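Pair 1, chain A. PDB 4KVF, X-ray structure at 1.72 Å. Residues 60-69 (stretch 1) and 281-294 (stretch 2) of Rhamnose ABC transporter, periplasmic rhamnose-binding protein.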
# COMPACT_ATOMS: atom_id res chain seq x y z
N GLY A 60 4.72 -4.41 12.48
CA GLY A 60 3.34 -4.77 12.71
C GLY A 60 3.21 -6.28 12.76
O GLY A 60 2.41 -6.82 13.53
N GLY A 61 3.98 -6.98 11.93
CA GLY A 61 4.00 -8.42 11.95
C GLY A 61 4.53 -8.93 13.28
O GLY A 61 4.01 -9.89 13.83
N LYS A 62 5.58 -8.28 13.78
CA LYS A 62 6.16 -8.65 15.06
C LYS A 62 5.13 -8.56 16.19
O LYS A 62 5.10 -9.40 17.10
CB LYS A 62 7.38 -7.78 15.36
CG LYS A 62 8.17 -8.18 16.59
CD LYS A 62 9.55 -7.53 16.53
CE LYS A 62 10.14 -7.26 17.90
NZ LYS A 62 10.33 -8.50 18.69
N VAL A 63 4.28 -7.54 16.14
CA VAL A 63 3.25 -7.38 17.16
C VAL A 63 2.23 -8.51 17.11
O VAL A 63 1.90 -9.11 18.15
CB VAL A 63 2.51 -6.02 17.04
CG1 VAL A 63 1.27 -6.01 17.92
CG2 VAL A 63 3.43 -4.88 17.42
N ALA A 64 1.73 -8.79 15.90
CA ALA A 64 0.74 -9.85 15.69
C ALA A 64 1.29 -11.21 16.10
O ALA A 64 0.61 -12.01 16.74
CB ALA A 64 0.31 -9.88 14.23
N VAL A 65 2.54 -11.48 15.73
CA VAL A 65 3.17 -12.76 16.07
C VAL A 65 3.26 -12.93 17.59
O VAL A 65 2.98 -14.00 18.13
CB VAL A 65 4.54 -12.91 15.36
CG1 VAL A 65 5.29 -14.12 15.89
CG2 VAL A 65 4.32 -13.05 13.87
N GLY A 66 3.60 -11.85 18.29
CA GLY A 66 3.64 -11.89 19.74
C GLY A 66 2.27 -12.15 20.33
O GLY A 66 2.13 -12.83 21.34
N GLU A 67 1.24 -11.59 19.70
CA GLU A 67 -0.12 -11.77 20.18
C GLU A 67 -0.58 -13.23 20.14
O GLU A 67 -1.26 -13.70 21.06
CB GLU A 67 -1.10 -10.88 19.41
CG GLU A 67 -0.94 -9.40 19.74
CD GLU A 67 -1.93 -8.53 18.99
OE1 GLU A 67 -2.56 -9.04 18.04
OE2 GLU A 67 -2.08 -7.35 19.37
N ILE A 68 -0.19 -13.94 19.09
CA ILE A 68 -0.58 -15.34 18.93
C ILE A 68 0.50 -16.28 19.47
O ILE A 68 0.49 -17.48 19.19
CB ILE A 68 -0.90 -15.67 17.47
CG1 ILE A 68 0.34 -15.48 16.60
CG2 ILE A 68 -2.04 -14.77 16.97
CD1 ILE A 68 0.13 -15.88 15.15
N LYS A 69 1.42 -15.71 20.24
CA LYS A 69 2.47 -16.46 20.93
C LYS A 69 3.35 -17.27 19.97
O LYS A 69 3.78 -18.38 20.30
CB LYS A 69 1.87 -17.34 22.02
CG LYS A 69 1.18 -16.54 23.13
CD LYS A 69 0.53 -17.45 24.17
N PRO A 281 1.30 0.78 7.03
CA PRO A 281 2.09 -0.40 6.67
C PRO A 281 2.13 -1.40 7.80
O PRO A 281 2.24 -2.59 7.54
CB PRO A 281 3.50 0.17 6.44
CG PRO A 281 3.28 1.63 6.19
CD PRO A 281 2.12 2.00 7.05
N ALA A 282 2.07 -0.93 9.04
CA ALA A 282 2.07 -1.84 10.18
C ALA A 282 0.90 -2.81 10.11
O ALA A 282 1.02 -3.98 10.48
CB ALA A 282 2.07 -1.06 11.51
N ASP A 283 -0.24 -2.34 9.61
CA ASP A 283 -1.41 -3.21 9.51
C ASP A 283 -1.21 -4.28 8.44
O ASP A 283 -1.82 -5.35 8.51
CB ASP A 283 -2.68 -2.41 9.20
CG ASP A 283 -3.12 -1.54 10.36
OD1 ASP A 283 -2.73 -1.82 11.52
OD2 ASP A 283 -3.89 -0.58 10.12
N ILE A 284 -0.40 -3.98 7.43
CA ILE A 284 -0.12 -4.98 6.40
C ILE A 284 0.61 -6.18 7.01
O ILE A 284 0.23 -7.33 6.81
CB ILE A 284 0.74 -4.38 5.26
CG1 ILE A 284 0.06 -3.16 4.65
CG2 ILE A 284 0.99 -5.43 4.17
CD1 ILE A 284 0.93 -2.45 3.63
N GLY A 285 1.65 -5.90 7.78
CA GLY A 285 2.42 -6.95 8.42
C GLY A 285 1.61 -7.68 9.47
O GLY A 285 1.71 -8.90 9.62
N TYR A 286 0.81 -6.92 10.20
CA TYR A 286 -0.07 -7.48 11.24
C TYR A 286 -1.10 -8.42 10.60
O TYR A 286 -1.28 -9.56 11.04
CB TYR A 286 -0.74 -6.33 12.00
CG TYR A 286 -1.61 -6.71 13.17
CD1 TYR A 286 -2.90 -7.20 12.96
CD2 TYR A 286 -1.17 -6.55 14.47
CE1 TYR A 286 -3.71 -7.54 14.03
CE2 TYR A 286 -1.97 -6.89 15.55
CZ TYR A 286 -3.25 -7.38 15.32
OH TYR A 286 -4.06 -7.72 16.38
N LEU A 287 -1.77 -7.96 9.55
CA LEU A 287 -2.73 -8.79 8.87
C LEU A 287 -2.07 -10.04 8.28
O LEU A 287 -2.64 -11.12 8.34
CB LEU A 287 -3.47 -8.00 7.79
CG LEU A 287 -4.48 -8.77 6.93
CD1 LEU A 287 -5.49 -9.53 7.79
CD2 LEU A 287 -5.21 -7.81 5.98
N ALA A 288 -0.88 -9.88 7.71
CA ALA A 288 -0.19 -11.01 7.11
C ALA A 288 0.07 -12.13 8.12
O ALA A 288 -0.09 -13.31 7.81
CB ALA A 288 1.12 -10.57 6.45
N ALA A 289 0.45 -11.77 9.35
CA ALA A 289 0.69 -12.77 10.39
C ALA A 289 -0.58 -13.55 10.73
O ALA A 289 -0.56 -14.78 10.86
CB ALA A 289 1.26 -12.12 11.63
N TYR A 290 -1.70 -12.86 10.87
CA TYR A 290 -2.95 -13.55 11.18
C TYR A 290 -3.42 -14.44 10.03
O TYR A 290 -3.94 -15.52 10.26
CB TYR A 290 -4.05 -12.57 11.63
CG TYR A 290 -3.97 -12.24 13.10
CD1 TYR A 290 -4.57 -13.06 14.05
CD2 TYR A 290 -3.28 -11.12 13.55
CE1 TYR A 290 -4.49 -12.77 15.41
CE2 TYR A 290 -3.19 -10.83 14.91
CZ TYR A 290 -3.80 -11.66 15.83
OH TYR A 290 -3.71 -11.37 17.18
N ALA A 291 -3.25 -13.97 8.80
CA ALA A 291 -3.65 -14.76 7.64
C ALA A 291 -2.80 -16.04 7.57
O ALA A 291 -3.32 -17.15 7.36
CB ALA A 291 -3.46 -13.94 6.36
N GLY A 292 -1.50 -15.87 7.76
CA GLY A 292 -0.57 -16.99 7.73
C GLY A 292 -0.90 -17.99 8.82
O GLY A 292 -0.90 -19.20 8.61
N ALA A 293 -1.17 -17.48 10.01
CA ALA A 293 -1.52 -18.34 11.14
C ALA A 293 -2.82 -19.07 10.90
O ALA A 293 -2.94 -20.24 11.26
CB ALA A 293 -1.59 -17.53 12.43
N ALA A 294 -3.80 -18.38 10.30
CA ALA A 294 -5.08 -19.00 9.99
C ALA A 294 -4.88 -20.12 9.00
O ALA A 294 -5.50 -21.16 9.12
CB ALA A 294 -6.07 -17.98 9.44

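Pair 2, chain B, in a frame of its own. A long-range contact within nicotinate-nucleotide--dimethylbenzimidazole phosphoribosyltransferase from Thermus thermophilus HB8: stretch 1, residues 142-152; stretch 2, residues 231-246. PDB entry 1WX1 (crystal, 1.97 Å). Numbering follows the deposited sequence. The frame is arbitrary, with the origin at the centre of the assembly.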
# COMPACT_ATOMS: atom_id res chain seq x y z
N ALA B 142 24.80 -18.38 5.46
CA ALA B 142 25.14 -16.96 5.37
C ALA B 142 23.84 -16.16 5.48
O ALA B 142 23.81 -15.08 6.06
CB ALA B 142 25.84 -16.66 4.03
N GLY B 143 22.77 -16.72 4.92
CA GLY B 143 21.47 -16.07 4.99
C GLY B 143 20.97 -16.03 6.43
O GLY B 143 20.46 -15.00 6.89
N ARG B 144 21.11 -17.14 7.15
CA ARG B 144 20.70 -17.18 8.55
C ARG B 144 21.48 -16.14 9.35
O ARG B 144 20.92 -15.42 10.17
CB ARG B 144 20.97 -18.56 9.16
CG ARG B 144 19.96 -19.65 8.81
CD ARG B 144 20.40 -20.96 9.46
NE ARG B 144 19.39 -22.01 9.39
CZ ARG B 144 18.29 -22.05 10.15
NH1 ARG B 144 18.05 -21.10 11.04
NH2 ARG B 144 17.44 -23.06 10.02
N GLU B 145 22.79 -16.08 9.12
CA GLU B 145 23.66 -15.15 9.83
C GLU B 145 23.23 -13.69 9.64
O GLU B 145 23.16 -12.93 10.61
CB GLU B 145 25.12 -15.30 9.35
CG GLU B 145 26.13 -14.60 10.26
CD GLU B 145 27.55 -14.63 9.71
OE1 GLU B 145 27.85 -15.49 8.85
OE2 GLU B 145 28.37 -13.80 10.15
N ALA B 146 22.96 -13.31 8.40
CA ALA B 146 22.54 -11.95 8.11
C ALA B 146 21.20 -11.62 8.76
O ALA B 146 21.01 -10.53 9.31
CB ALA B 146 22.46 -11.73 6.60
N ALA B 147 20.26 -12.57 8.73
CA ALA B 147 18.96 -12.36 9.34
C ALA B 147 19.09 -12.22 10.86
O ALA B 147 18.44 -11.38 11.47
CB ALA B 147 18.02 -13.53 9.02
N ARG B 148 19.95 -13.05 11.46
CA ARG B 148 20.14 -13.00 12.91
C ARG B 148 20.66 -11.64 13.34
O ARG B 148 20.26 -11.10 14.38
CB ARG B 148 21.11 -14.09 13.37
CG ARG B 148 21.45 -14.04 14.87
CD ARG B 148 20.20 -13.92 15.76
NE ARG B 148 19.23 -14.98 15.51
CZ ARG B 148 18.06 -15.10 16.14
NH1 ARG B 148 17.72 -14.22 17.08
NH2 ARG B 148 17.24 -16.09 15.85
N ARG B 149 21.57 -11.06 12.54
CA ARG B 149 22.06 -9.74 12.91
C ARG B 149 20.95 -8.71 12.80
O ARG B 149 20.86 -7.80 13.62
CB ARG B 149 23.18 -9.27 12.03
CG ARG B 149 23.64 -7.88 12.48
CD ARG B 149 24.58 -7.36 11.45
NE ARG B 149 25.01 -5.99 11.67
CZ ARG B 149 25.63 -5.28 10.73
NH1 ARG B 149 25.88 -5.82 9.54
NH2 ARG B 149 25.95 -4.02 10.95
N ALA B 150 20.10 -8.83 11.78
CA ALA B 150 19.00 -7.88 11.60
C ALA B 150 18.09 -7.96 12.82
O ALA B 150 17.69 -6.94 13.37
CB ALA B 150 18.21 -8.20 10.31
N ILE B 151 17.82 -9.19 13.24
CA ILE B 151 16.97 -9.45 14.40
C ILE B 151 17.64 -8.95 15.69
O ILE B 151 16.99 -8.31 16.52
CB ILE B 151 16.67 -10.96 14.52
CG1 ILE B 151 15.91 -11.43 13.27
CG2 ILE B 151 15.84 -11.24 15.77
CD1 ILE B 151 15.83 -12.95 13.12
N ALA B 152 18.92 -9.25 15.85
CA ALA B 152 19.65 -8.83 17.04
C ALA B 152 19.68 -7.30 17.14
O ALA B 152 19.74 -6.74 18.22
CB ALA B 152 21.08 -9.38 17.01
N VAL B 231 19.26 -19.33 -2.33
CA VAL B 231 19.43 -20.25 -1.21
C VAL B 231 19.65 -19.42 0.06
O VAL B 231 19.15 -19.78 1.13
CB VAL B 231 20.63 -21.18 -1.45
CG1 VAL B 231 20.87 -22.06 -0.23
CG2 VAL B 231 20.38 -22.03 -2.69
N ALA B 232 20.40 -18.33 -0.06
CA ALA B 232 20.65 -17.46 1.09
C ALA B 232 19.32 -16.87 1.56
O ALA B 232 19.09 -16.70 2.76
CB ALA B 232 21.61 -16.34 0.71
N ILE B 233 18.44 -16.56 0.61
CA ILE B 233 17.14 -16.00 0.94
C ILE B 233 16.33 -17.01 1.75
O ILE B 233 15.61 -16.63 2.68
CB ILE B 233 16.41 -15.54 -0.34
CG1 ILE B 233 17.05 -14.22 -0.81
CG2 ILE B 233 14.91 -15.36 -0.09
CD1 ILE B 233 16.69 -13.80 -2.22
N ALA B 234 16.45 -18.28 1.41
CA ALA B 234 15.75 -19.32 2.17
C ALA B 234 16.28 -19.28 3.61
O ALA B 234 15.51 -19.45 4.57
CB ALA B 234 16.01 -20.68 1.55
N GLY B 235 17.58 -19.06 3.76
CA GLY B 235 18.18 -18.99 5.08
C GLY B 235 17.68 -17.80 5.88
O GLY B 235 17.45 -17.89 7.09
N ILE B 236 17.50 -16.68 5.19
CA ILE B 236 17.00 -15.47 5.84
C ILE B 236 15.62 -15.74 6.43
O ILE B 236 15.35 -15.41 7.59
CB ILE B 236 16.92 -14.30 4.83
CG1 ILE B 236 18.34 -13.87 4.44
CG2 ILE B 236 16.12 -13.12 5.42
CD1 ILE B 236 18.40 -12.98 3.20
N TYR B 237 14.74 -16.37 5.64
CA TYR B 237 13.39 -16.66 6.11
C TYR B 237 13.35 -17.75 7.19
O TYR B 237 12.55 -17.66 8.12
CB TYR B 237 12.48 -17.03 4.93
CG TYR B 237 12.07 -15.83 4.09
CD1 TYR B 237 12.31 -15.81 2.71
CD2 TYR B 237 11.46 -14.72 4.67
CE1 TYR B 237 11.95 -14.71 1.94
CE2 TYR B 237 11.09 -13.62 3.89
CZ TYR B 237 11.34 -13.62 2.53
OH TYR B 237 11.02 -12.52 1.77
N LEU B 238 14.20 -18.76 7.08
CA LEU B 238 14.24 -19.82 8.08
C LEU B 238 14.62 -19.25 9.44
O LEU B 238 14.06 -19.64 10.48
CB LEU B 238 15.25 -20.90 7.68
CG LEU B 238 14.85 -21.82 6.52
CD1 LEU B 238 16.02 -22.74 6.16
CD2 LEU B 238 13.62 -22.63 6.90
N GLU B 239 15.56 -18.31 9.44
CA GLU B 239 16.03 -17.68 10.67
C GLU B 239 14.94 -16.77 11.24
O GLU B 239 14.71 -16.75 12.46
CB GLU B 239 17.29 -16.86 10.39
CG GLU B 239 17.96 -16.27 11.64
CD GLU B 239 18.56 -17.33 12.55
OE1 GLU B 239 18.89 -18.43 12.06
OE2 GLU B 239 18.72 -17.06 13.76
N GLY B 240 14.28 -16.02 10.37
CA GLY B 240 13.21 -15.13 10.81
C GLY B 240 12.06 -15.96 11.37
O GLY B 240 11.45 -15.61 12.38
N TYR B 241 11.78 -17.08 10.70
CA TYR B 241 10.71 -17.99 11.12
C TYR B 241 10.96 -18.49 12.54
O TYR B 241 10.08 -18.44 13.41
CB TYR B 241 10.66 -19.18 10.15
CG TYR B 241 9.80 -20.34 10.60
CD1 TYR B 241 8.46 -20.16 10.95
CD2 TYR B 241 10.32 -21.63 10.64
CE1 TYR B 241 7.67 -21.24 11.33
CE2 TYR B 241 9.53 -22.72 11.01
CZ TYR B 241 8.21 -22.52 11.36
OH TYR B 241 7.43 -23.59 11.72
N GLU B 242 12.18 -18.97 12.78
CA GLU B 242 12.55 -19.48 14.10
C GLU B 242 12.56 -18.40 15.17
O GLU B 242 12.34 -18.68 16.35
CB GLU B 242 13.89 -20.19 14.00
CG GLU B 242 13.77 -21.57 13.37
CD GLU B 242 15.07 -22.07 12.75
OE1 GLU B 242 16.15 -21.71 13.25
OE2 GLU B 242 15.01 -22.83 11.77
N ALA B 243 12.80 -17.15 14.76
CA ALA B 243 12.81 -16.03 15.69
C ALA B 243 11.38 -15.58 16.00
O ALA B 243 11.16 -14.70 16.84
CB ALA B 243 13.61 -14.87 15.11
N GLY B 244 10.40 -16.18 15.31
CA GLY B 244 9.00 -15.85 15.53
C GLY B 244 8.52 -14.53 14.95
O GLY B 244 7.51 -13.99 15.39
N LEU B 245 9.21 -14.03 13.93
CA LEU B 245 8.84 -12.75 13.33
C LEU B 245 7.95 -12.85 12.10
O LEU B 245 7.91 -13.87 11.42
CB LEU B 245 10.10 -11.99 12.90
CG LEU B 245 11.12 -11.51 13.92
CD1 LEU B 245 12.16 -10.66 13.20
CD2 LEU B 245 10.43 -10.70 15.00
N PRO B 246 7.20 -11.76 11.81
CA PRO B 246 6.34 -11.77 10.63
C PRO B 246 7.36 -11.67 9.50
O PRO B 246 8.33 -10.91 9.61
CB PRO B 246 5.54 -10.48 10.76
CG PRO B 246 5.62 -10.13 12.22
CD PRO B 246 7.02 -10.53 12.60

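In both pairs two helices run in roughly the same direction and cross at close range: the axes approach to 6.7 Å at -36° in pair 1 and to 6.6 Å at -45° in pair 2, and 14 central residues superpose with an RMSD of 0.3 Å. The closest backbone approach is built from matched small residues. Gly A60 matches Gly B143, Ala A282 matches Ala B232, and Gly A285 matches Gly B235. In pair 1 Gly A60 CA lies 3.3 Å from Ala A282 O, and in pair 2 Gly B143 CA lies 3.3 Å from Ala B232 O; both are CA-H...O contacts. The lack of a side chain makes this possible, since an ideal CB on Gly A60 or Gly B143 would clash with that same carbonyl oxygen, at 1.8 and 1.9 Å. One turn on, Ala A64 and Ala B147 coincide and point toward the partner helix, with Ala A64 CB 3.6 Å from Tyr A286 O and Ala B147 CB 3.6 Å from Ile B236 O. Ile A68 and Ile B151 also match, and each packs on a matched alanine: Ile A68 CD1 is 3.6 Å from Ala A293 CB, Ile B151 CD1 3.5 Å from Ala B243 CB.

Around this common frame the side chains differ. Pair 1 relies on aromatic rings. Tyr A286 fits among Gly A60, Val A63, Ala A64 and Glu A67, and Ala A64 CB sits over one ring face, 3.9 Å from the ring centroid. Tyr A290 packs against Ile A68, its CE1 3.5 Å from Ile A68 CG2. Both hydroxyls converge on one carboxylate oxygen: Tyr A290 OH donates to Glu A67 OE1 at 2.7 Å, and Tyr A286 OH makes a weak hydrogen bond to Glu A67 OE1 at 2.6 Å. In pair 2 Ile B236, Gly B240 and Ala B150 occupy the positions of Tyr A286, Tyr A290 and Glu A67, so this polar cluster has no equivalent there.

Pair 2 instead places charge where pair 1 has small or apolar residues. Arg B144, at the position of Gly A61, forms salt bridges from NH1 to Glu B239 OE1 and to Glu B242 OE1, both 3.0 Å, while Leu B238 CB lies over one face of its guanidinium. Arg B148, matching Val A65, reaches Glu B239 OE2 through NH2 at 2.7 Å. Glu B239 replaces Ala A289, which receives Val A65 CG2 on its CB at 3.9 Å.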